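Local coordinates for protein type C neurotoxin (Clostridium botulinum, PDB 3PME) that probably binds nerve-cell membranes through gangliosides and phosphatidylethanolamine, acting as the receptor-binding domain of a C/D mosaic botulinum neurotoxin, at residues A[292-297]-A[335-340]; A[324-329]-A[371-376]; A[346-351]-A[400-405]; A[358-361]-A[365-368]. All coordinates share one frame; numbering follows the deposited sequence.

Contact 1: A[292-297]-A[335-340]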
loop_
_atom_site.group_PDB
_atom_site.type_symbol
_atom_site.label_atom_id
_atom_site.label_comp_id
_atom_site.label_asym_id
_atom_site.label_seq_id
_atom_site.Cartn_x
_atom_site.Cartn_y
_atom_site.Cartn_z
ATOM N N ASP A 292 8.679 16.555 -10.278
ATOM C CA ASP A 292 8.362 16.807 -11.685
ATOM C C ASP A 292 8.755 15.569 -12.484
ATOM O O ASP A 292 9.896 15.105 -12.413
ATOM C CB ASP A 292 9.153 18.006 -12.227
ATOM C CG ASP A 292 8.455 19.343 -11.989
ATOM O OD1 ASP A 292 7.430 19.388 -11.276
ATOM O OD2 ASP A 292 8.928 20.361 -12.535
ATOM N N ILE A 293 7.814 15.059 -13.269
ATOM C CA ILE A 293 7.967 13.759 -13.904
ATOM C C ILE A 293 7.487 13.790 -15.353
ATOM O O ILE A 293 6.787 14.718 -15.768
ATOM C CB ILE A 293 7.166 12.685 -13.147
ATOM C CG1 ILE A 293 5.670 12.982 -13.240
ATOM C CG2 ILE A 293 7.595 12.655 -11.702
ATOM C CD1 ILE A 293 4.782 11.882 -12.645
ATOM N N MET A 294 7.900 12.783 -16.117
ATOM C CA MET A 294 7.370 12.552 -17.450
ATOM C C MET A 294 6.909 11.102 -17.511
ATOM O O MET A 294 7.395 10.267 -16.761
ATOM C CB MET A 294 8.450 12.819 -18.500
ATOM C CG MET A 294 8.890 14.270 -18.492
ATOM S SD MET A 294 10.410 14.558 -19.398
ATOM C CE MET A 294 11.604 13.679 -18.383
ATOM N N PHE A 295 5.962 10.806 -18.396
ATOM C CA PHE A 295 5.487 9.437 -18.575
ATOM C C PHE A 295 5.947 8.918 -19.920
ATOM O O PHE A 295 5.736 9.587 -20.933
ATOM C CB PHE A 295 3.951 9.392 -18.541
ATOM C CG PHE A 295 3.354 9.853 -17.245
ATOM C CD1 PHE A 295 3.246 8.987 -16.168
ATOM C CD2 PHE A 295 2.893 11.154 -17.106
ATOM C CE1 PHE A 295 2.701 9.414 -14.968
ATOM C CE2 PHE A 295 2.336 11.592 -15.905
ATOM C CZ PHE A 295 2.230 10.715 -14.836
ATOM N N HIS A 296 6.586 7.752 -19.937
ATOM C CA HIS A 296 6.940 7.112 -21.202
ATOM C C HIS A 296 6.085 5.878 -21.426
ATOM O O HIS A 296 5.606 5.256 -20.477
ATOM C CB HIS A 296 8.422 6.733 -21.243
ATOM C CG HIS A 296 9.329 7.902 -21.474
ATOM N ND1 HIS A 296 10.617 7.759 -21.948
ATOM C CD2 HIS A 296 9.123 9.231 -21.333
ATOM C CE1 HIS A 296 11.176 8.951 -22.055
ATOM N NE2 HIS A 296 10.293 9.863 -21.696
ATOM N N MET A 297 5.868 5.533 -22.686
ATOM C CA MET A 297 5.180 4.299 -23.036
ATOM C C MET A 297 5.887 3.676 -24.231
ATOM O O MET A 297 6.104 4.345 -25.238
ATOM C CB MET A 297 3.711 4.540 -23.384
ATOM C CG MET A 297 2.951 3.244 -23.692
ATOM S SD MET A 297 1.272 3.480 -24.330
ATOM C CE MET A 297 0.392 3.949 -22.831
ATOM N N LEU A 335 11.723 12.447 -27.744
ATOM C CA LEU A 335 11.879 12.339 -26.302
ATOM C C LEU A 335 12.791 13.432 -25.737
ATOM O O LEU A 335 13.810 13.770 -26.337
ATOM C CB LEU A 335 12.432 10.961 -25.938
ATOM C CG LEU A 335 11.676 9.752 -26.489
ATOM C CD1 LEU A 335 12.390 8.472 -26.095
ATOM C CD2 LEU A 335 10.232 9.731 -25.995
ATOM N N GLY A 336 12.428 13.965 -24.576
ATOM C CA GLY A 336 13.220 14.986 -23.914
ATOM C C GLY A 336 12.415 15.707 -22.846
ATOM O O GLY A 336 11.233 15.407 -22.652
ATOM N N ASN A 337 13.052 16.652 -22.155
ATOM C CA ASN A 337 12.394 17.421 -21.099
ATOM C C ASN A 337 11.509 18.524 -21.653
ATOM O O ASN A 337 11.657 19.674 -21.266
ATOM C CB ASN A 337 13.427 18.063 -20.162
ATOM C CG ASN A 337 13.825 17.162 -19.018
ATOM O OD1 ASN A 337 14.170 17.637 -17.932
ATOM N ND2 ASN A 337 13.780 15.860 -19.249
ATOM N N TYR A 338 10.599 18.176 -22.556
ATOM C CA TYR A 338 9.671 19.146 -23.131
ATOM C C TYR A 338 8.601 19.562 -22.120
ATOM O O TYR A 338 7.922 18.717 -21.543
ATOM C CB TYR A 338 9.006 18.562 -24.377
ATOM C CG TYR A 338 9.966 18.291 -25.507
ATOM C CD1 TYR A 338 10.319 19.300 -26.390
ATOM C CD2 TYR A 338 10.517 17.032 -25.690
ATOM C CE1 TYR A 338 11.193 19.065 -27.426
ATOM C CE2 TYR A 338 11.394 16.786 -26.732
ATOM C CZ TYR A 338 11.729 17.807 -27.591
ATOM O OH TYR A 338 12.599 17.572 -28.632
ATOM N N GLY A 339 8.447 20.867 -21.920
ATOM C CA GLY A 339 7.521 21.380 -20.921
ATOM C C GLY A 339 6.112 20.820 -21.027
ATOM O O GLY A 339 5.449 20.555 -20.017
ATOM N N ILE A 340 5.655 20.639 -22.257
ATOM C CA ILE A 340 4.297 20.170 -22.531
ATOM C C ILE A 340 4.073 18.745 -22.006
ATOM O O ILE A 340 2.930 18.311 -21.834
ATOM C CB ILE A 340 3.967 20.269 -24.057
ATOM C CG1 ILE A 340 2.482 20.021 -24.324
ATOM C CG2 ILE A 340 4.806 19.294 -24.859
ATOM C CD1 ILE A 340 1.566 21.155 -23.945
HETATM O O HOH W 1 11.029 12.444 -21.940
#

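Contact 2: A[324-329]-A[371-376]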
loop_
_atom_site.group_PDB
_atom_site.type_symbol
_atom_site.label_atom_id
_atom_site.label_comp_id
_atom_site.label_asym_id
_atom_site.label_seq_id
_atom_site.Cartn_x
_atom_site.Cartn_y
_atom_site.Cartn_z
ATOM N N ASN A 324 -12.417 26.438 -17.869
ATOM C CA ASN A 324 -12.938 25.079 -17.974
ATOM C C ASN A 324 -12.430 24.376 -19.221
ATOM O O ASN A 324 -13.184 23.703 -19.933
ATOM C CB ASN A 324 -14.464 25.080 -17.935
ATOM C CG ASN A 324 -15.001 25.559 -16.607
ATOM O OD1 ASN A 324 -14.349 25.404 -15.578
ATOM N ND2 ASN A 324 -16.190 26.152 -16.622
ATOM N N CYS A 325 -11.135 24.532 -19.476
ATOM C CA CYS A 325 -10.516 23.975 -20.669
ATOM C C CYS A 325 -10.176 22.510 -20.462
ATOM O O CYS A 325 -9.715 22.126 -19.393
ATOM C CB CYS A 325 -9.258 24.767 -21.016
ATOM S SG CYS A 325 -9.599 26.539 -21.168
ATOM N N VAL A 326 -10.420 21.697 -21.482
ATOM C CA VAL A 326 -10.206 20.257 -21.389
ATOM C C VAL A 326 -9.280 19.840 -22.520
ATOM O O VAL A 326 -9.619 20.020 -23.683
ATOM C CB VAL A 326 -11.523 19.478 -21.526
ATOM C CG1 VAL A 326 -11.262 17.976 -21.484
ATOM C CG2 VAL A 326 -12.511 19.883 -20.426
ATOM N N TYR A 327 -8.119 19.285 -22.167
ATOM C CA TYR A 327 -7.105 18.900 -23.145
ATOM C C TYR A 327 -6.888 17.391 -23.141
ATOM O O TYR A 327 -6.732 16.766 -22.095
ATOM C CB TYR A 327 -5.772 19.594 -22.852
ATOM C CG TYR A 327 -5.850 21.090 -22.741
ATOM C CD1 TYR A 327 -5.804 21.894 -23.877
ATOM C CD2 TYR A 327 -5.947 21.698 -21.499
ATOM C CE1 TYR A 327 -5.880 23.275 -23.767
ATOM C CE2 TYR A 327 -6.006 23.073 -21.380
ATOM C CZ TYR A 327 -5.975 23.852 -22.515
ATOM O OH TYR A 327 -6.041 25.219 -22.387
ATOM N N ALA A 328 -6.883 16.802 -24.322
ATOM C CA ALA A 328 -6.532 15.403 -24.463
ATOM C C ALA A 328 -5.034 15.206 -24.229
ATOM O O ALA A 328 -4.254 16.167 -24.186
ATOM C CB ALA A 328 -6.917 14.907 -25.850
ATOM N N LEU A 329 -4.649 13.945 -24.072
ATOM C CA LEU A 329 -3.244 13.573 -23.949
ATOM C C LEU A 329 -2.835 12.837 -25.214
ATOM O O LEU A 329 -3.643 12.134 -25.825
ATOM C CB LEU A 329 -3.050 12.684 -22.727
ATOM C CG LEU A 329 -3.520 13.281 -21.406
ATOM C CD1 LEU A 329 -3.187 12.289 -20.313
ATOM C CD2 LEU A 329 -2.845 14.623 -21.142
ATOM N N ASP A 371 -12.870 10.732 -17.469
ATOM C CA ASP A 371 -14.327 10.802 -17.563
ATOM C C ASP A 371 -14.700 10.448 -18.993
ATOM O O ASP A 371 -13.821 10.290 -19.854
ATOM C CB ASP A 371 -14.817 12.220 -17.208
ATOM C CG ASP A 371 -16.324 12.291 -16.869
ATOM O OD1 ASP A 371 -17.050 11.275 -16.940
ATOM O OD2 ASP A 371 -16.774 13.406 -16.528
ATOM N N ILE A 372 -16.001 10.331 -19.244
ATOM C CA ILE A 372 -16.520 10.098 -20.584
ATOM C C ILE A 372 -16.632 11.445 -21.293
ATOM O O ILE A 372 -17.418 12.310 -20.906
ATOM C CB ILE A 372 -17.897 9.389 -20.520
ATOM C CG1 ILE A 372 -17.739 8.022 -19.852
ATOM C CG2 ILE A 372 -18.504 9.247 -21.902
ATOM C CD1 ILE A 372 -19.056 7.378 -19.432
ATOM N N TYR A 373 -15.805 11.629 -22.313
ATOM C CA TYR A 373 -15.782 12.854 -23.097
ATOM C C TYR A 373 -15.951 12.527 -24.572
ATOM O O TYR A 373 -15.994 11.355 -24.965
ATOM C CB TYR A 373 -14.426 13.561 -22.924
ATOM C CG TYR A 373 -14.287 14.338 -21.632
ATOM C CD1 TYR A 373 -14.849 15.599 -21.503
ATOM C CD2 TYR A 373 -13.567 13.829 -20.555
ATOM C CE1 TYR A 373 -14.721 16.329 -20.337
ATOM C CE2 TYR A 373 -13.429 14.563 -19.378
ATOM C CZ TYR A 373 -14.017 15.805 -19.275
ATOM O OH TYR A 373 -13.895 16.553 -18.118
ATOM N N LYS A 374 -16.034 13.575 -25.387
ATOM C CA LYS A 374 -15.870 13.457 -26.831
ATOM C C LYS A 374 -14.503 14.061 -27.137
ATOM O O LYS A 374 -14.396 15.257 -27.375
ATOM C CB LYS A 374 -16.966 14.246 -27.545
ATOM C CG LYS A 374 -18.378 13.702 -27.309
ATOM C CD LYS A 374 -19.415 14.670 -27.868
ATOM C CE LYS A 374 -20.795 14.060 -27.884
ATOM N NZ LYS A 374 -21.194 13.697 -26.515
ATOM N N PRO A 375 -13.443 13.237 -27.081
ATOM C CA PRO A 375 -12.077 13.784 -27.039
ATOM C C PRO A 375 -11.467 14.131 -28.395
ATOM O O PRO A 375 -10.424 14.798 -28.404
ATOM C CB PRO A 375 -11.282 12.659 -26.372
ATOM C CG PRO A 375 -11.993 11.405 -26.839
ATOM C CD PRO A 375 -13.467 11.778 -26.864
ATOM N N TRP A 376 -12.065 13.686 -29.499
ATOM C CA TRP A 376 -11.538 14.015 -30.825
ATOM C C TRP A 376 -12.262 15.224 -31.385
ATOM O O TRP A 376 -13.486 15.224 -31.488
ATOM C CB TRP A 376 -11.695 12.837 -31.792
ATOM C CG TRP A 376 -10.991 11.588 -31.361
ATOM C CD1 TRP A 376 -9.671 11.289 -31.539
ATOM C CD2 TRP A 376 -11.567 10.472 -30.682
ATOM N NE1 TRP A 376 -9.390 10.054 -31.017
ATOM C CE2 TRP A 376 -10.536 9.529 -30.478
ATOM C CE3 TRP A 376 -12.854 10.172 -30.225
ATOM C CZ2 TRP A 376 -10.756 8.311 -29.839
ATOM C CZ3 TRP A 376 -13.066 8.967 -29.598
ATOM C CH2 TRP A 376 -12.023 8.047 -29.411
#

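Contact 3: A[346-351]-A[400-405]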
loop_
_atom_site.group_PDB
_atom_site.type_symbol
_atom_site.label_atom_id
_atom_site.label_comp_id
_atom_site.label_asym_id
_atom_site.label_seq_id
_atom_site.Cartn_x
_atom_site.Cartn_y
_atom_site.Cartn_z
ATOM N N LYS A 346 1.461 14.405 -6.815
ATOM C CA LYS A 346 1.272 14.736 -5.408
ATOM C C LYS A 346 0.368 13.752 -4.690
ATOM O O LYS A 346 -0.571 13.205 -5.262
ATOM C CB LYS A 346 0.708 16.150 -5.266
ATOM C CG LYS A 346 1.677 17.237 -5.705
ATOM C CD LYS A 346 1.167 18.628 -5.354
ATOM C CE LYS A 346 2.209 19.689 -5.679
ATOM N NZ LYS A 346 1.824 21.037 -5.156
ATOM N N ASN A 347 0.655 13.524 -3.417
ATOM C CA ASN A 347 -0.263 12.769 -2.602
ATOM C C ASN A 347 -1.491 13.635 -2.324
ATOM O O ASN A 347 -1.433 14.870 -2.379
ATOM C CB ASN A 347 0.421 12.283 -1.317
ATOM C CG ASN A 347 1.275 11.034 -1.543
ATOM O OD1 ASN A 347 0.985 10.213 -2.425
ATOM N ND2 ASN A 347 2.324 10.879 -0.742
ATOM N N ILE A 348 -2.612 12.979 -2.076
ATOM C CA ILE A 348 -3.880 13.666 -1.894
ATOM C C ILE A 348 -3.945 14.267 -0.501
ATOM O O ILE A 348 -3.867 13.548 0.491
ATOM C CB ILE A 348 -5.047 12.706 -2.164
ATOM C CG1 ILE A 348 -5.017 12.306 -3.648
ATOM C CG2 ILE A 348 -6.376 13.346 -1.792
ATOM C CD1 ILE A 348 -5.874 11.123 -3.977
ATOM N N VAL A 349 -4.063 15.594 -0.439
ATOM C CA VAL A 349 -3.981 16.307 0.834
ATOM C C VAL A 349 -4.871 15.645 1.888
ATOM O O VAL A 349 -6.093 15.583 1.741
ATOM C CB VAL A 349 -4.295 17.822 0.684
ATOM C CG1 VAL A 349 -5.743 18.049 0.263
ATOM C CG2 VAL A 349 -3.979 18.566 1.978
ATOM N N SER A 350 -4.232 15.129 2.935
ATOM C CA SER A 350 -4.902 14.342 3.969
ATOM C C SER A 350 -5.192 12.922 3.481
ATOM O O SER A 350 -4.380 12.013 3.664
ATOM C CB SER A 350 -6.190 15.023 4.446
ATOM O OG SER A 350 -5.931 16.323 4.950
ATOM N N GLN A 351 -6.348 12.745 2.848
ATOM C CA GLN A 351 -6.797 11.428 2.406
ATOM C C GLN A 351 -5.660 10.557 1.875
ATOM O O GLN A 351 -5.177 9.657 2.569
ATOM C CB GLN A 351 -7.892 11.571 1.350
ATOM C CG GLN A 351 -8.372 10.250 0.785
ATOM C CD GLN A 351 -9.595 10.406 -0.092
ATOM O OE1 GLN A 351 -9.976 11.521 -0.456
ATOM N NE2 GLN A 351 -10.226 9.285 -0.433
ATOM N N SER A 400 -12.509 10.861 -9.684
ATOM C CA SER A 400 -12.083 10.965 -11.075
ATOM C C SER A 400 -10.691 11.594 -11.221
ATOM O O SER A 400 -10.068 11.473 -12.283
ATOM C CB SER A 400 -13.108 11.738 -11.917
ATOM O OG SER A 400 -13.058 13.125 -11.648
ATOM N N SER A 401 -10.210 12.271 -10.172
ATOM C CA SER A 401 -8.870 12.873 -10.186
ATOM C C SER A 401 -7.804 12.006 -9.533
ATOM O O SER A 401 -6.632 12.406 -9.456
ATOM C CB SER A 401 -8.875 14.230 -9.488
ATOM O OG SER A 401 -8.963 14.040 -8.075
ATOM N N PHE A 402 -8.201 10.838 -9.032
ATOM C CA PHE A 402 -7.278 9.962 -8.321
ATOM C C PHE A 402 -6.673 8.931 -9.267
ATOM O O PHE A 402 -7.401 8.253 -9.984
ATOM C CB PHE A 402 -7.981 9.227 -7.173
ATOM C CG PHE A 402 -8.536 10.131 -6.088
ATOM C CD1 PHE A 402 -8.293 11.500 -6.082
ATOM C CD2 PHE A 402 -9.295 9.586 -5.062
ATOM C CE1 PHE A 402 -8.814 12.311 -5.076
ATOM C CE2 PHE A 402 -9.815 10.388 -4.048
ATOM C CZ PHE A 402 -9.574 11.743 -4.057
ATOM N N TRP A 403 -5.345 8.809 -9.237
ATOM C CA TRP A 403 -4.631 7.843 -10.081
ATOM C C TRP A 403 -3.865 6.826 -9.257
ATOM O O TRP A 403 -3.329 7.148 -8.193
ATOM C CB TRP A 403 -3.661 8.575 -11.020
ATOM C CG TRP A 403 -4.380 9.558 -11.876
ATOM C CD1 TRP A 403 -4.656 10.856 -11.573
ATOM C CD2 TRP A 403 -4.986 9.302 -13.145
ATOM N NE1 TRP A 403 -5.383 11.436 -12.584
ATOM C CE2 TRP A 403 -5.592 10.505 -13.569
ATOM C CE3 TRP A 403 -5.063 8.179 -13.971
ATOM C CZ2 TRP A 403 -6.274 10.610 -14.776
ATOM C CZ3 TRP A 403 -5.737 8.294 -15.191
ATOM C CH2 TRP A 403 -6.334 9.494 -15.568
ATOM N N LYS A 404 -3.810 5.597 -9.763
ATOM C CA LYS A 404 -3.046 4.537 -9.110
ATOM C C LYS A 404 -2.134 3.885 -10.134
ATOM O O LYS A 404 -2.358 3.998 -11.347
ATOM C CB LYS A 404 -3.961 3.492 -8.469
ATOM C CG LYS A 404 -4.813 4.023 -7.325
ATOM C CD LYS A 404 -5.611 2.875 -6.723
ATOM C CE LYS A 404 -6.264 3.268 -5.413
ATOM N NZ LYS A 404 -6.865 2.090 -4.739
ATOM N N PHE A 405 -1.099 3.227 -9.630
ATOM C CA PHE A 405 -0.057 2.663 -10.474
ATOM C C PHE A 405 0.178 1.221 -10.061
ATOM O O PHE A 405 0.705 0.942 -8.972
ATOM C CB PHE A 405 1.215 3.497 -10.345
ATOM C CG PHE A 405 1.053 4.906 -10.847
ATOM C CD1 PHE A 405 1.278 5.202 -12.176
ATOM C CD2 PHE A 405 0.656 5.926 -9.990
ATOM C CE1 PHE A 405 1.110 6.498 -12.655
ATOM C CE2 PHE A 405 0.483 7.220 -10.461
ATOM C CZ PHE A 405 0.721 7.507 -11.796
#

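Contact 4: A[358-361]-A[365-368]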
loop_
_atom_site.group_PDB
_atom_site.type_symbol
_atom_site.label_atom_id
_atom_site.label_comp_id
_atom_site.label_asym_id
_atom_site.label_seq_id
_atom_site.Cartn_x
_atom_site.Cartn_y
_atom_site.Cartn_z
ATOM N N ILE A 358 -2.217 14.302 -10.355
ATOM C CA ILE A 358 -1.181 14.644 -11.322
ATOM C C ILE A 358 -1.562 15.976 -11.938
ATOM O O ILE A 358 -2.710 16.174 -12.342
ATOM C CB ILE A 358 -1.069 13.571 -12.411
ATOM C CG1 ILE A 358 -0.694 12.219 -11.795
ATOM C CG2 ILE A 358 -0.026 13.979 -13.450
ATOM C CD1 ILE A 358 -0.964 11.048 -12.709
ATOM N N PHE A 359 -0.598 16.892 -11.971
ATOM C CA PHE A 359 -0.843 18.264 -12.394
ATOM C C PHE A 359 0.128 18.665 -13.469
ATOM O O PHE A 359 1.194 18.073 -13.609
ATOM C CB PHE A 359 -0.670 19.218 -11.209
ATOM C CG PHE A 359 -1.576 18.912 -10.058
ATOM C CD1 PHE A 359 -2.855 19.444 -10.007
ATOM C CD2 PHE A 359 -1.162 18.069 -9.041
ATOM C CE1 PHE A 359 -3.705 19.158 -8.942
ATOM C CE2 PHE A 359 -2.012 17.767 -7.981
ATOM C CZ PHE A 359 -3.284 18.311 -7.937
ATOM N N SER A 360 -0.252 19.682 -14.228
ATOM C CA SER A 360 0.666 20.319 -15.164
ATOM C C SER A 360 0.571 21.825 -14.986
ATOM O O SER A 360 -0.513 22.362 -14.738
ATOM C CB SER A 360 0.302 19.950 -16.601
ATOM O OG SER A 360 0.966 20.802 -17.518
ATOM N N SER A 361 1.701 22.509 -15.121
ATOM C CA SER A 361 1.684 23.966 -15.082
ATOM C C SER A 361 2.196 24.549 -16.390
ATOM O O SER A 361 2.648 25.695 -16.437
ATOM C CB SER A 361 2.482 24.487 -13.886
ATOM O OG SER A 361 3.761 23.897 -13.839
ATOM N N ASN A 365 -2.640 26.082 -15.431
ATOM C CA ASN A 365 -2.641 25.051 -14.412
ATOM C C ASN A 365 -3.734 24.043 -14.695
ATOM O O ASN A 365 -4.913 24.395 -14.764
ATOM C CB ASN A 365 -2.836 25.651 -13.017
ATOM C CG ASN A 365 -1.610 26.398 -12.530
ATOM O OD1 ASN A 365 -1.701 27.541 -12.084
ATOM N ND2 ASN A 365 -0.455 25.759 -12.624
ATOM N N THR A 366 -3.345 22.786 -14.871
ATOM C CA THR A 366 -4.328 21.735 -15.079
ATOM C C THR A 366 -4.117 20.574 -14.125
ATOM O O THR A 366 -3.056 20.430 -13.501
ATOM C CB THR A 366 -4.285 21.173 -16.506
ATOM O OG1 THR A 366 -2.986 20.641 -16.765
ATOM C CG2 THR A 366 -4.611 22.255 -17.547
ATOM N N MET A 367 -5.140 19.736 -14.036
ATOM C CA MET A 367 -5.083 18.517 -13.247
ATOM C C MET A 367 -5.587 17.396 -14.127
ATOM O O MET A 367 -6.542 17.581 -14.879
ATOM C CB MET A 367 -5.972 18.617 -12.002
ATOM C CG MET A 367 -5.888 17.370 -11.123
ATOM S SD MET A 367 -6.825 17.444 -9.586
ATOM C CE MET A 367 -8.459 17.603 -10.231
ATOM N N LEU A 368 -4.967 16.226 -14.051
ATOM C CA LEU A 368 -5.456 15.104 -14.840
ATOM C C LEU A 368 -6.671 14.452 -14.190
ATOM O O LEU A 368 -6.702 14.220 -12.969
ATOM C CB LEU A 368 -4.369 14.054 -15.047
ATOM C CG LEU A 368 -3.082 14.519 -15.716
ATOM C CD1 LEU A 368 -2.229 13.306 -16.082
ATOM C CD2 LEU A 368 -3.408 15.334 -16.945
HETATM O O HOH W 2 -5.049 14.140 -10.787
HETATM O O HOH W 3 -1.278 22.353 -18.248
#

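Contact 1: A[292-297]-A[335-340]
The carbonyl oxygen of Gly336 is gripped from two quarters: water 1 donates to Gly336 O at 3.1 Å, and Tyr338 N reaches it through a weak bond that closes the inverse gamma turn centred on Asn337. The same water lies in the plane of the His296 ring, 2.7 Å from His296 NE2, so a single solvent molecule ties the strand residue to the loop carbonyl. His296 is held at its other nitrogen too, since ND1 is hydrogen-bonded to Glu303 OE2. With both nitrogens engaged the ring's rotation is fixed, and the nearby carboxylate may well favour a protonated imidazole. Over one face of that ring, displaced toward its rim, sits Leu335 CD2, 4.1 Å from His296 CE1. Met294 fills the other half of the contact. Its chain bends at the last torsion (chi3 -67°), bringing SD to 3.5 Å from Gly336 O and laying the CE methyl against the side chain of Asn337, which it meets at about a right angle. A flexible, unbranched thioether suits this irregular loop surface, and glycine suits a backbone with a phi of 163°. This is a surface contact of the beta-trefoil half: strand 292-299, paired with strands 273-277, 302-308 and 343-347, receives on one side the loop that leads from strand 326-332 to strand 343-347.

Contact 2: A[324-329]-A[371-376]
Val326 and Tyr373 reach toward each other from opposite directions, and the valine methyl meets the ring on its flat side. Val326 CG1 stands 4.2 Å from the centroid of the Tyr373 ring, only 19° off the normal, a CH-pi contact displaced a little toward the rim; its nearest ring atom is Tyr373 CE1, 4.0 Å from Val326 CG1. Because CG1 lies anti to the valine's own backbone nitrogen (chi1 178°), it forms the leading branch, while CG2 touches the same rim carbon from slightly farther off. A short branched residue is apt here, since its rigid methyl pair covers the aromatic surface without flexing. Two residues on, Ala328, with only a methyl, lies where the backbones are nearest, its CA 6.3 Å from Pro375 CA, consistent with its small size; its CB is 4.3 Å from Pro375 O. Val387 of strand 383-389, which pairs with both 326-332 and 366-373, touches Val326 and Tyr373 alike, and Ile255 likewise adjoins Ala328 and Pro375. The disulfide of Cys325 with Cys321 fixes the chain just ahead of this trefoil strand. The contact is thus mainly apolar, without a hydrogen bond between the segments, and only weakly directional, relying on dispersion and shape.

Contact 3: A[346-351]-A[400-405]
Ile348 and Phe402 are the nearest backbone points, yet their CA atoms stand 8.2 Å apart, too far for the chains to pair. The first segment leaves the end of strand 343-347 and turns, Gln351 N making a weak bond to Val349 O; the second comes out of a 3-10 turn and runs into strand 403-406. The side chains of Ile348, Gln351 and Phe402 all set out toward the facing segment and bridge the gap. Ile348 places its terminal methyl over one face of the Phe402 ring: CD1 is 3.4 Å from the ring centroid and 18° off the normal, a CH-pi contact, though the approach is shorter than usual van der Waals contact and its exact closeness is doubtful. The extended isoleucine arm (chi2 165°) carries that methyl out over the ring, which it meets at about a right angle. In the beta-trefoil half of the domain the contact joins the closing strand, paired with strand 238-241, to a loop beyond a strand of the larger sheet, and Gln357 lies against both Ile348 and Phe402. Isoleucine and phenylalanine suit the buried part, whereas glutamine, at the exposed margin, sets its amide nearly perpendicular to the ring (87°), near CZ and CE2; Gln351 OE1 comes within 3.6 Å of Phe402 CZ. The chain is not resolved directly after Gln351, consistent with a mobile loop there.

Contact 4: A[358-361]-A[365-368]
Ile358 and Leu368 form the tight end of this contact. Ile358 CG2 presses to 3.5 Å from Leu368 CD1, closer than methyl groups usually sit, while the backbone beside them is joined by a nearly straight bond from Leu368 N to Ile358 O (2.8 Å, 172°). Branched aliphatic chains suit this buried position, where Phe343 of the neighbouring strand lies against both. Next to it, Phe359 and Met367 form a non-hydrogen-bonded pair and run side by side off the same face of the sheet. With Met367 CG anti to its backbone nitrogen (chi1 -178°), the chain is carried along the ring: Met367 CG lies 3.6 Å from Phe359 CE1, and SD makes an oblique Met-aromatic contact, 4.6 Å from the ring centroid. These strands, 356-360 and 366-373, are the two arms of a beta hairpin within the beta-trefoil, joined by a short turn. Ser360 and Thr366 form the hydrogen-bonded pair, with Ser360 N donating to Thr366 O (3.0 Å) and Thr366 N to Ser360 O (2.9 Å). Their hydroxyls, on the other face from Phe359, do not meet directly. Ser360 OG is hydrogen-bonded to Phe362 N in the turn, and water 3 adds a bridge to Thr366 OG1, 2.8 Å from both Ser360 OG and Thr366 OG1; small hydroxyl residues suit such a spot. Toward the turn the contact becomes looser and exposed. There, Ser361 CB and Asn365 ND2 come within 3.4 Å, polar residues appropriate to a hairpin end facing solvent.

Overall arrangement
All four contacts belong to the trefoil half and reach its larger sheet, but at different depths. Contact 1 is a surface contact, made by a bridging water and by methionine and leucine contacts; contacts 2 and 3 are mostly buried and rest on an aliphatic methyl over an aromatic face. Contact 4 alone is true strand pairing, buried over most of its length and exposed at Ser361 and Asn365, and it is nested along the chain within the loops closed by contacts 2 and 3. It also shares strand 366-373 with contact 2, and Leu329 touches Leu368 between them. Ile358 packs on Phe295 of contact 1 and on Trp403 and Phe405 of contact 3, while Trp403 NE1 bonds to Leu368 O.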